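Local structure of putative flavoprotein (Bacteroides eggerthii, 4ICI) at residues N13-G25 against V38-Y51. The protein binds flavin mononucleotide and, as a flavodoxin-like protein, probably takes part in electron transfer, though its exact role is not established. Sequence-based numbering, arbitrary orientation.
With FMN (flavin mononucleotide), chain B; EDO (1,2-ethanediol), chain E; EDO (1,2-ethanediol), chain G.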
ATOM      1  N   ASN A  13       1.665  -1.858 -23.437  1.00 47.49           N
ATOM      2  CA  ASN A  13       1.107  -1.683 -22.065  1.00 45.62           C
ATOM      3  C   ASN A  13       2.212  -1.599 -21.003  1.00 41.56           C
ATOM      4  O   ASN A  13       3.373  -1.952 -21.240  1.00 40.74           O
ATOM      5  CB  ASN A  13       0.144  -2.823 -21.721  1.00 47.94           C
ATOM      6  CG  ASN A  13      -0.932  -3.037 -22.786  1.00 53.43           C
ATOM      7  OD1 ASN A  13      -1.571  -2.079 -23.242  1.00 56.92           O
ATOM      8  ND2 ASN A  13      -1.142  -4.298 -23.177  1.00 55.50           N
ATOM      9  N   SER A  14       1.825  -1.131 -19.826  1.00 37.23           N
ATOM     10  CA  SER A  14       2.772  -0.890 -18.748  1.00 31.42           C
ATOM     11  C   SER A  14       3.336  -2.180 -18.125  1.00 26.90           C
ATOM     12  O   SER A  14       2.672  -3.231 -18.129  1.00 27.78           O
ATOM     13  CB  SER A  14       2.065  -0.083 -17.663  1.00 31.52           C
ATOM     14  OG  SER A  14       1.644   1.165 -18.169  1.00 34.05           O
ATOM     15  N   LYS A  15       4.554  -2.101 -17.587  1.00 20.44           N
ATOM     16  CA  LYS A  15       5.003  -3.121 -16.627  1.00 18.63           C
ATOM     17  C   LYS A  15       4.506  -2.681 -15.238  1.00 15.54           C
ATOM     18  O   LYS A  15       4.809  -1.567 -14.791  1.00 15.97           O
ATOM     19  CB  LYS A  15       6.506  -3.289 -16.603  1.00 20.97           C
ATOM     20  CG  LYS A  15       6.927  -4.604 -15.947  1.00 24.76           C
ATOM     21  CD  LYS A  15       8.423  -4.770 -15.813  1.00 26.83           C
ATOM     22  CE  LYS A  15       8.765  -6.107 -15.160  1.00 32.08           C
ATOM     23  NZ  LYS A  15      10.243  -6.249 -14.928  1.00 34.57           N
ATOM     24  N   ILE A  16       3.732  -3.551 -14.597  1.00 14.24           N
ATOM     25  CA  ILE A  16       2.978  -3.217 -13.388  1.00 13.43           C
ATOM     26  C   ILE A  16       3.490  -4.032 -12.195  1.00 12.47           C
ATOM     27  O   ILE A  16       3.650  -5.253 -12.284  1.00 14.51           O
ATOM     28  CB  ILE A  16       1.457  -3.489 -13.561  1.00 13.51           C
ATOM     29  CG1 ILE A  16       0.921  -2.682 -14.745  1.00 16.59           C
ATOM     30  CG2 ILE A  16       0.693  -3.217 -12.245  1.00 14.04           C
ATOM     31  CD1 ILE A  16      -0.567  -2.901 -14.991  1.00 17.78           C
ATOM     32  N   LEU A  17       3.768  -3.324 -11.102  1.00 11.87           N
ATOM     33  CA  LEU A  17       4.025  -3.916  -9.805  1.00 11.77           C
ATOM     34  C   LEU A  17       2.903  -3.604  -8.845  1.00 10.38           C
ATOM     35  O   LEU A  17       2.405  -2.463  -8.807  1.00 11.18           O
ATOM     36  CB  LEU A  17       5.315  -3.351  -9.223  1.00 12.47           C
ATOM     37  CG  LEU A  17       5.801  -3.932  -7.896  1.00 12.38           C
ATOM     38  CD1 LEU A  17       6.148  -5.428  -8.048  1.00 14.31           C
ATOM     39  CD2 LEU A  17       6.965  -3.115  -7.353  1.00 14.04           C
ATOM     40  N   VAL A  18       2.495  -4.637  -8.107  1.00 10.40           N
ATOM     41  CA  VAL A  18       1.554  -4.519  -7.001  1.00 10.04           C
ATOM     42  C   VAL A  18       2.355  -4.768  -5.723  1.00  9.52           C
ATOM     43  O   VAL A  18       2.627  -5.917  -5.374  1.00 11.50           O
ATOM     44  CB  VAL A  18       0.325  -5.454  -7.164  1.00 10.94           C
ATOM     45  CG1 VAL A  18      -0.640  -5.313  -6.002  1.00 12.14           C
ATOM     46  CG2 VAL A  18      -0.373  -5.259  -8.527  1.00 11.78           C
ATOM     47  N   ALA A  19       2.749  -3.685  -5.074  1.00 10.00           N
ATOM     48  CA  ALA A  19       3.443  -3.749  -3.789  1.00  9.42           C
ATOM     49  C   ALA A  19       2.404  -3.647  -2.687  1.00  9.54           C
ATOM     50  O   ALA A  19       1.446  -2.880  -2.807  1.00 11.79           O
ATOM     51  CB  ALA A  19       4.492  -2.604  -3.681  1.00 10.61           C
ATOM     52  N   TYR A  20       2.581  -4.409  -1.610  1.00  8.89           N
ATOM     53  CA  TYR A  20       1.608  -4.359  -0.543  1.00  9.28           C
ATOM     54  C   TYR A  20       2.176  -4.787   0.781  1.00  9.35           C
ATOM     55  O   TYR A  20       3.057  -5.662   0.828  1.00 10.21           O
ATOM     56  CB  TYR A  20       0.355  -5.205  -0.884  1.00 10.48           C
ATOM     57  CG  TYR A  20       0.655  -6.676  -0.891  1.00  9.61           C
ATOM     58  CD1 TYR A  20       1.228  -7.302  -2.001  1.00 11.91           C
ATOM     59  CD2 TYR A  20       0.467  -7.427   0.251  1.00 10.92           C
ATOM     60  CE1 TYR A  20       1.534  -8.658  -1.979  1.00 13.65           C
ATOM     61  CE2 TYR A  20       0.779  -8.754   0.281  1.00 11.24           C
ATOM     62  CZ  TYR A  20       1.313  -9.371  -0.837  1.00 12.26           C
ATOM     63  OH  TYR A  20       1.627 -10.724  -0.800  1.00 16.22           O
ATOM     64  N   PHE A  21       1.633  -4.185   1.830  1.00  9.33           N
ATOM     65  CA  PHE A  21       1.832  -4.645   3.195  1.00  9.49           C
ATOM     66  C   PHE A  21       0.516  -5.253   3.684  1.00  9.94           C
ATOM     67  O   PHE A  21      -0.572  -4.709   3.459  1.00  9.11           O
ATOM     68  CB  PHE A  21       2.220  -3.452   4.079  1.00 10.11           C
ATOM     69  CG  PHE A  21       2.205  -3.745   5.566  1.00  8.80           C
ATOM     70  CD1 PHE A  21       3.018  -4.716   6.108  1.00  9.07           C
ATOM     71  CD2 PHE A  21       1.385  -3.035   6.400  1.00 11.37           C
ATOM     72  CE1 PHE A  21       2.981  -4.984   7.447  1.00 10.54           C
ATOM     73  CE2 PHE A  21       1.356  -3.295   7.743  1.00 10.63           C
ATOM     74  CZ  PHE A  21       2.162  -4.288   8.268  1.00 10.69           C
ATOM     75  N   SER A  22       0.628  -6.400   4.348  1.00 10.44           N
ATOM     76  CA  SER A  22      -0.516  -7.055   4.944  1.00 11.33           C
ATOM     77  C   SER A  22      -0.079  -7.684   6.253  1.00 10.14           C
ATOM     78  O   SER A  22       0.867  -8.482   6.276  1.00 11.58           O
ATOM     79  CB  SER A  22      -1.055  -8.114   4.008  1.00 12.63           C
ATOM     80  OG  SER A  22      -2.241  -8.714   4.523  1.00 14.34           O
ATOM     81  N   ALA A  23      -0.754  -7.336   7.335  1.00 10.47           N
ATOM     82  CA  ALA A  23      -0.445  -7.918   8.640  1.00 11.58           C
ATOM     83  C   ALA A  23      -1.231  -9.180   8.943  1.00 13.76           C
ATOM     84  O   ALA A  23      -0.685 -10.104   9.585  1.00 17.86           O
ATOM     85  CB  ALA A  23      -0.656  -6.875   9.751  1.00 15.00           C
ATOM     86  N   THR A  24      -2.502  -9.229   8.525  1.00 12.24           N
ATOM     87  CA  THR A  24      -3.332 -10.419   8.728  1.00 14.05           C
ATOM     88  C   THR A  24      -3.955 -11.034   7.472  1.00 14.62           C
ATOM     89  O   THR A  24      -4.925 -11.814   7.573  1.00 18.92           O
ATOM     90  CB  THR A  24      -4.436 -10.191   9.782  1.00 15.63           C
ATOM     91  OG1 THR A  24      -5.174  -9.005   9.513  1.00 19.01           O
ATOM     92  CG2 THR A  24      -3.834 -10.141  11.215  1.00 19.52           C
ATOM     93  N   GLY A  25      -3.409 -10.718   6.304  1.00 12.21           N
ATOM     94  CA  GLY A  25      -3.789 -11.405   5.082  1.00 12.08           C
ATOM     95  C   GLY A  25      -4.844 -10.736   4.217  1.00 11.97           C
ATOM     96  O   GLY A  25      -4.991 -11.091   3.056  1.00 13.01           O
ATOM     97  N   VAL A  38      -4.626  -7.482 -13.611  1.00 16.72           N
ATOM     98  CA  VAL A  38      -3.772  -6.649 -14.478  1.00 17.88           C
ATOM     99  C   VAL A  38      -2.538  -7.362 -15.018  1.00 17.50           C
ATOM    100  O   VAL A  38      -1.795  -6.784 -15.809  1.00 20.86           O
ATOM    101  CB  VAL A  38      -3.368  -5.330 -13.780  1.00 19.05           C
ATOM    102  CG1 VAL A  38      -4.612  -4.632 -13.191  1.00 21.73           C
ATOM    103  CG2 VAL A  38      -2.328  -5.572 -12.698  1.00 18.16           C
ATOM    104  N   GLY A  39      -2.320  -8.613 -14.611  1.00 17.41           N
ATOM    105  CA  GLY A  39      -1.106  -9.323 -14.973  1.00 17.12           C
ATOM    106  C   GLY A  39       0.137  -8.715 -14.377  1.00 17.28           C
ATOM    107  O   GLY A  39       1.198  -8.733 -15.008  1.00 20.82           O
ATOM    108  N   GLY A  40       0.003  -8.186 -13.157  1.00 15.64           N
ATOM    109  CA  GLY A  40       1.110  -7.541 -12.493  1.00 16.67           C
ATOM    110  C   GLY A  40       1.915  -8.480 -11.610  1.00 15.32           C
ATOM    111  O   GLY A  40       1.393  -9.473 -11.095  1.00 19.22           O
ATOM    112  N   ASP A  41       3.176  -8.134 -11.412  1.00 13.98           N
ATOM    113  CA  ASP A  41       4.012  -8.810 -10.428  1.00 12.94           C
ATOM    114  C   ASP A  41       3.571  -8.343  -9.059  1.00 12.54           C
ATOM    115  O   ASP A  41       3.188  -7.198  -8.924  1.00 15.02           O
ATOM    116  CB  ASP A  41       5.478  -8.403 -10.632  1.00 13.70           C
ATOM    117  CG  ASP A  41       6.101  -8.983 -11.903  1.00 19.53           C
ATOM    118  OD1 ASP A  41       5.572  -9.975 -12.443  1.00 20.68           O
ATOM    119  OD2 ASP A  41       7.150  -8.454 -12.349  1.00 20.70           O
ATOM    120  N   LEU A  42       3.650  -9.213  -8.052  1.00 11.81           N
ATOM    121  CA  LEU A  42       3.388  -8.825  -6.675  1.00 11.43           C
ATOM    122  C   LEU A  42       4.679  -8.781  -5.869  1.00 12.64           C
ATOM    123  O   LEU A  42       5.535  -9.657  -6.037  1.00 15.08           O
ATOM    124  CB  LEU A  42       2.405  -9.773  -5.985  1.00 12.81           C
ATOM    125  CG  LEU A  42       0.948  -9.313  -5.944  1.00 13.92           C
ATOM    126  CD1 LEU A  42       0.429  -9.222  -7.329  1.00 16.48           C
ATOM    127  CD2 LEU A  42       0.082 -10.281  -5.076  1.00 16.59           C
ATOM    128  N   TYR A  43       4.787  -7.770  -4.998  1.00 11.99           N
ATOM    129  CA  TYR A  43       5.898  -7.595  -4.087  1.00 11.95           C
ATOM    130  C   TYR A  43       5.326  -7.420  -2.671  1.00 11.13           C
ATOM    131  O   TYR A  43       4.825  -6.349  -2.310  1.00 10.76           O
ATOM    132  CB  TYR A  43       6.750  -6.391  -4.484  1.00 12.93           C
ATOM    133  CG  TYR A  43       7.752  -5.932  -3.423  1.00 12.92           C
ATOM    134  CD1 TYR A  43       8.772  -6.762  -2.981  1.00 13.81           C
ATOM    135  CD2 TYR A  43       7.682  -4.663  -2.904  1.00 13.30           C
ATOM    136  CE1 TYR A  43       9.679  -6.330  -2.004  1.00 15.25           C
ATOM    137  CE2 TYR A  43       8.587  -4.234  -1.935  1.00 14.98           C
ATOM    138  CZ  TYR A  43       9.563  -5.067  -1.499  1.00 12.86           C
ATOM    139  OH  TYR A  43      10.464  -4.596  -0.539  1.00 16.55           O
ATOM    140  N   PRO A  44       5.383  -8.493  -1.855  1.00 11.45           N
ATOM    141  CA  PRO A  44       5.030  -8.346  -0.468  1.00 10.60           C
ATOM    142  C   PRO A  44       6.102  -7.508   0.259  1.00 10.53           C
ATOM    143  O   PRO A  44       7.307  -7.816   0.220  1.00 13.25           O
ATOM    144  CB  PRO A  44       4.991  -9.781   0.050  1.00 11.48           C
ATOM    145  CG  PRO A  44       4.914 -10.671  -1.200  1.00 13.42           C
ATOM    146  CD  PRO A  44       5.707  -9.889  -2.209  1.00 12.55           C
ATOM    147  N   ILE A  45       5.648  -6.449   0.914  1.00 10.36           N
ATOM    148  CA  ILE A  45       6.508  -5.592   1.731  1.00 10.84           C
ATOM    149  C   ILE A  45       6.595  -6.276   3.092  1.00 11.32           C
ATOM    150  O   ILE A  45       5.651  -6.178   3.886  1.00 13.05           O
ATOM    151  CB  ILE A  45       5.909  -4.171   1.873  1.00 11.03           C
ATOM    152  CG1 ILE A  45       5.750  -3.478   0.484  1.00 11.31           C
ATOM    153  CG2 ILE A  45       6.759  -3.338   2.821  1.00 14.25           C
ATOM    154  CD1 ILE A  45       4.876  -2.198   0.488  1.00 12.70           C
ATOM    155  N   ALA A  46       7.693  -7.006   3.323  1.00 11.98           N
ATOM    156  CA  ALA A  46       7.821  -7.844   4.498  1.00 12.13           C
ATOM    157  C   ALA A  46       8.572  -7.107   5.592  1.00 10.91           C
ATOM    158  O   ALA A  46       9.710  -6.674   5.395  1.00 12.96           O
ATOM    159  CB  ALA A  46       8.557  -9.155   4.177  1.00 14.85           C
ATOM    160  N   PRO A  47       7.948  -6.937   6.747  1.00 10.26           N
ATOM    161  CA  PRO A  47       8.683  -6.352   7.852  1.00 10.53           C
ATOM    162  C   PRO A  47       9.855  -7.214   8.324  1.00  9.95           C
ATOM    163  O   PRO A  47       9.741  -8.431   8.425  1.00 11.47           O
ATOM    164  CB  PRO A  47       7.667  -6.228   8.957  1.00 11.42           C
ATOM    165  CG  PRO A  47       6.525  -6.997   8.559  1.00 18.26           C
ATOM    166  CD  PRO A  47       6.596  -7.336   7.112  1.00 11.62           C
ATOM    167  N   ALA A  48      10.966  -6.574   8.643  1.00  9.73           N
ATOM    168  CA  ALA A  48      12.095  -7.265   9.215  1.00  9.45           C
ATOM    169  C   ALA A  48      11.736  -7.931  10.555  1.00  9.24           C
ATOM    170  O   ALA A  48      12.255  -9.004  10.868  1.00 12.67           O
ATOM    171  CB  ALA A  48      13.261  -6.319   9.365  1.00 12.01           C
ATOM    172  N   GLN A  49      10.854  -7.295  11.316  1.00  9.22           N
ATOM    173  CA  GLN A  49      10.297  -7.878  12.521  1.00  9.79           C
ATOM    174  C   GLN A  49       8.800  -8.018  12.328  1.00  9.33           C
ATOM    175  O   GLN A  49       8.068  -7.015  12.310  1.00 10.82           O
ATOM    176  CB  GLN A  49      10.575  -7.022  13.753  1.00 11.48           C
ATOM    177  CG  GLN A  49      10.066  -7.670  15.071  1.00 12.03           C
ATOM    178  CD  GLN A  49      10.433  -6.932  16.300  1.00 13.96           C
ATOM    179  OE1 GLN A  49       9.559  -6.592  17.168  1.00 17.64           O
ATOM    180  NE2 GLN A  49      11.717  -6.692  16.442  1.00 14.58           N
ATOM    181  N   PRO A  50       8.313  -9.263  12.156  1.00  9.28           N
ATOM    182  CA  PRO A  50       6.870  -9.474  11.967  1.00  9.87           C
ATOM    183  C   PRO A  50       5.981  -8.873  13.051  1.00 10.00           C
ATOM    184  O   PRO A  50       6.364  -8.809  14.214  1.00 10.51           O
ATOM    185  CB  PRO A  50       6.743 -10.997  11.964  1.00 13.85           C
ATOM    186  CG  PRO A  50       8.069 -11.456  11.418  1.00 13.48           C
ATOM    187  CD  PRO A  50       9.066 -10.509  12.007  1.00 10.72           C
ATOM    188  N   TYR A  51       4.764  -8.476  12.655  1.00 10.96           N
ATOM    189  CA  TYR A  51       3.770  -7.968  13.570  1.00  9.40           C
ATOM    190  C   TYR A  51       2.997  -9.107  14.204  1.00 11.57           C
ATOM    191  O   TYR A  51       2.390  -9.926  13.504  1.00 14.15           O
ATOM    192  CB  TYR A  51       2.803  -7.029  12.831  1.00 11.12           C
ATOM    193  CG  TYR A  51       3.422  -5.711  12.443  1.00  9.97           C
ATOM    194  CD1 TYR A  51       4.135  -5.579  11.270  1.00 11.08           C
ATOM    195  CD2 TYR A  51       3.254  -4.588  13.241  1.00 10.94           C
ATOM    196  CE1 TYR A  51       4.709  -4.365  10.918  1.00 11.00           C
ATOM    197  CE2 TYR A  51       3.830  -3.377  12.919  1.00  9.76           C
ATOM    198  CZ  TYR A  51       4.528  -3.256  11.732  1.00  9.88           C
ATOM    199  OH  TYR A  51       5.134  -2.061  11.381  1.00 10.81           O
TER
HETATM  200  N1  FMN B 200     -10.087  -0.116  10.028  1.00 15.23           N
HETATM  201  C2  FMN B 200     -10.759   1.038   9.709  1.00 17.34           C
HETATM  202  O2  FMN B 200     -11.790   0.963   9.044  1.00 18.15           O
HETATM  203  N3  FMN B 200     -10.272   2.261  10.149  1.00 15.62           N
HETATM  204  C4  FMN B 200      -9.145   2.379  10.945  1.00 15.65           C
HETATM  205  O4  FMN B 200      -8.772   3.532  11.231  1.00 14.84           O
HETATM  206  C4A FMN B 200      -8.479   1.195  11.303  1.00 14.30           C
HETATM  207  N5  FMN B 200      -7.340   1.243  12.136  1.00 14.03           N
HETATM  208  C5A FMN B 200      -6.692   0.036  12.428  1.00 13.82           C
HETATM  209  C6  FMN B 200      -5.537   0.057  13.222  1.00 15.11           C
HETATM  210  C7  FMN B 200      -4.868  -1.104  13.516  1.00 13.97           C
HETATM  211  C7M FMN B 200      -3.607  -1.060  14.325  1.00 14.73           C
HETATM  212  C8  FMN B 200      -5.314  -2.319  13.023  1.00 16.12           C
HETATM  213  C8M FMN B 200      -4.584  -3.597  13.367  1.00 16.20           C
HETATM  214  C9  FMN B 200      -6.464  -2.353  12.245  1.00 16.65           C
HETATM  215  C9A FMN B 200      -7.161  -1.173  11.916  1.00 14.64           C
HETATM  216  N10 FMN B 200      -8.315  -1.197  11.117  1.00 14.40           N
HETATM  217  C10 FMN B 200      -8.961  -0.024  10.812  1.00 14.44           C
HETATM  218  C1' FMN B 200      -8.797  -2.500  10.533  1.00 14.96           C
HETATM  219  C2' FMN B 200      -7.919  -2.849   9.298  1.00 13.08           C
HETATM  220  O2' FMN B 200      -7.790  -1.799   8.369  1.00 12.85           O
HETATM  221  C3' FMN B 200      -8.519  -4.017   8.489  1.00 13.21           C
HETATM  222  O3' FMN B 200      -8.882  -5.116   9.384  1.00 16.46           O
HETATM  223  C4' FMN B 200      -7.614  -4.496   7.314  1.00 11.99           C
HETATM  224  O4' FMN B 200      -8.439  -5.226   6.438  1.00 15.04           O
HETATM  225  C5' FMN B 200      -6.493  -5.462   7.854  1.00 14.86           C
HETATM  226  O5' FMN B 200      -5.740  -5.817   6.724  1.00 13.78           O
HETATM  227  P   FMN B 200      -4.602  -6.944   6.759  1.00 14.99           P
HETATM  228  O1P FMN B 200      -5.348  -8.246   7.093  1.00 15.31           O
HETATM  229  O2P FMN B 200      -3.894  -6.924   5.490  1.00 14.03           O
HETATM  230  O3P FMN B 200      -3.580  -6.626   7.855  1.00 14.99           O
HETATM  231  C1  EDO E 203       4.507  -9.664   3.622  1.00 25.17           C
HETATM  232  O1  EDO E 203       4.766  -9.847   5.024  1.00 25.28           O
HETATM  233  C2  EDO E 203       3.417  -8.624   3.304  1.00 17.48           C
HETATM  234  O2  EDO E 203       3.345  -7.566   4.226  1.00 13.11           O
HETATM  235  C1  EDO G 205       1.350 -11.615   2.027  1.00 19.35           C
HETATM  236  O1  EDO G 205       2.192 -12.238   1.056  1.00 31.96           O
HETATM  237  C2  EDO G 205       0.738 -12.449   3.170  1.00 31.49           C
HETATM  238  O2  EDO G 205      -0.332 -13.395   2.854  1.00 27.38           O
HETATM  239  O   HOH W   1       9.581  -8.965 -13.591  1.00 39.53           O
HETATM  240  O   HOH W   2       3.111  -6.098 -15.854  0.70 17.59           O
HETATM  241  O   HOH W   3       1.774 -10.273  10.829  1.00 18.14           O
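Strands 16-20 and 41-44 run side by side in parallel, their axes 4.6 Å apart at closest and crossing at -24°. They are the two strands of a beta-alpha-beta unit whose crossover is helix 26-38, the first unit of the flavodoxin-like fold. Strand 41-44 lies at the edge of the five-stranded sheet. Five backbone hydrogen bonds join the pair, from Asp41 N to Ile16 O through to Ile45 N to Tyr20 O. The shortest runs from Ile45 N to Tyr20 O, at 2.7 Å.

Val18 and Tyr20 face helix 26-38. There Val18 CB meets Leu42 CD1 at 3.8 Å. With CG between the backbone N and the carbonyl carbon (chi1 69°), the Tyr20 ring reaches across strand 41-44, with OH near Pro44 CG. Pro44 CA sits over one face of the ring in a CH-pi contact, 4.1 Å from the ring centroid. Leu42 CD2 touches CE1 of the same ring.

On the other face, Leu17 CD1 packs on Tyr43 CB at 3.7 Å, and Ala19 CB lies at the edge of the Tyr43 ring. Ala19 and Ile45 also rest on Phe109 of helix 104-112. Lys15 and Asp41 are linked through a water; Lys15 NZ is also hydrogen-bonded to Thr87 OG1, and Asp41 OD2 to Tyr88 OH.

Beyond the strands, the Phe21 and Tyr51 rings meet obliquely, planes at 59°. A water bridges Ala23 O and Tyr51 O. The loop after strand 16-20 forms part of the phosphate site of the flavin mononucleotide. Ala23 N and Thr24 N both donate to O3P. Ser22 OG donates to O2P at 2.6 Å, and Thr24 OG1 to O1P at 2.5 Å.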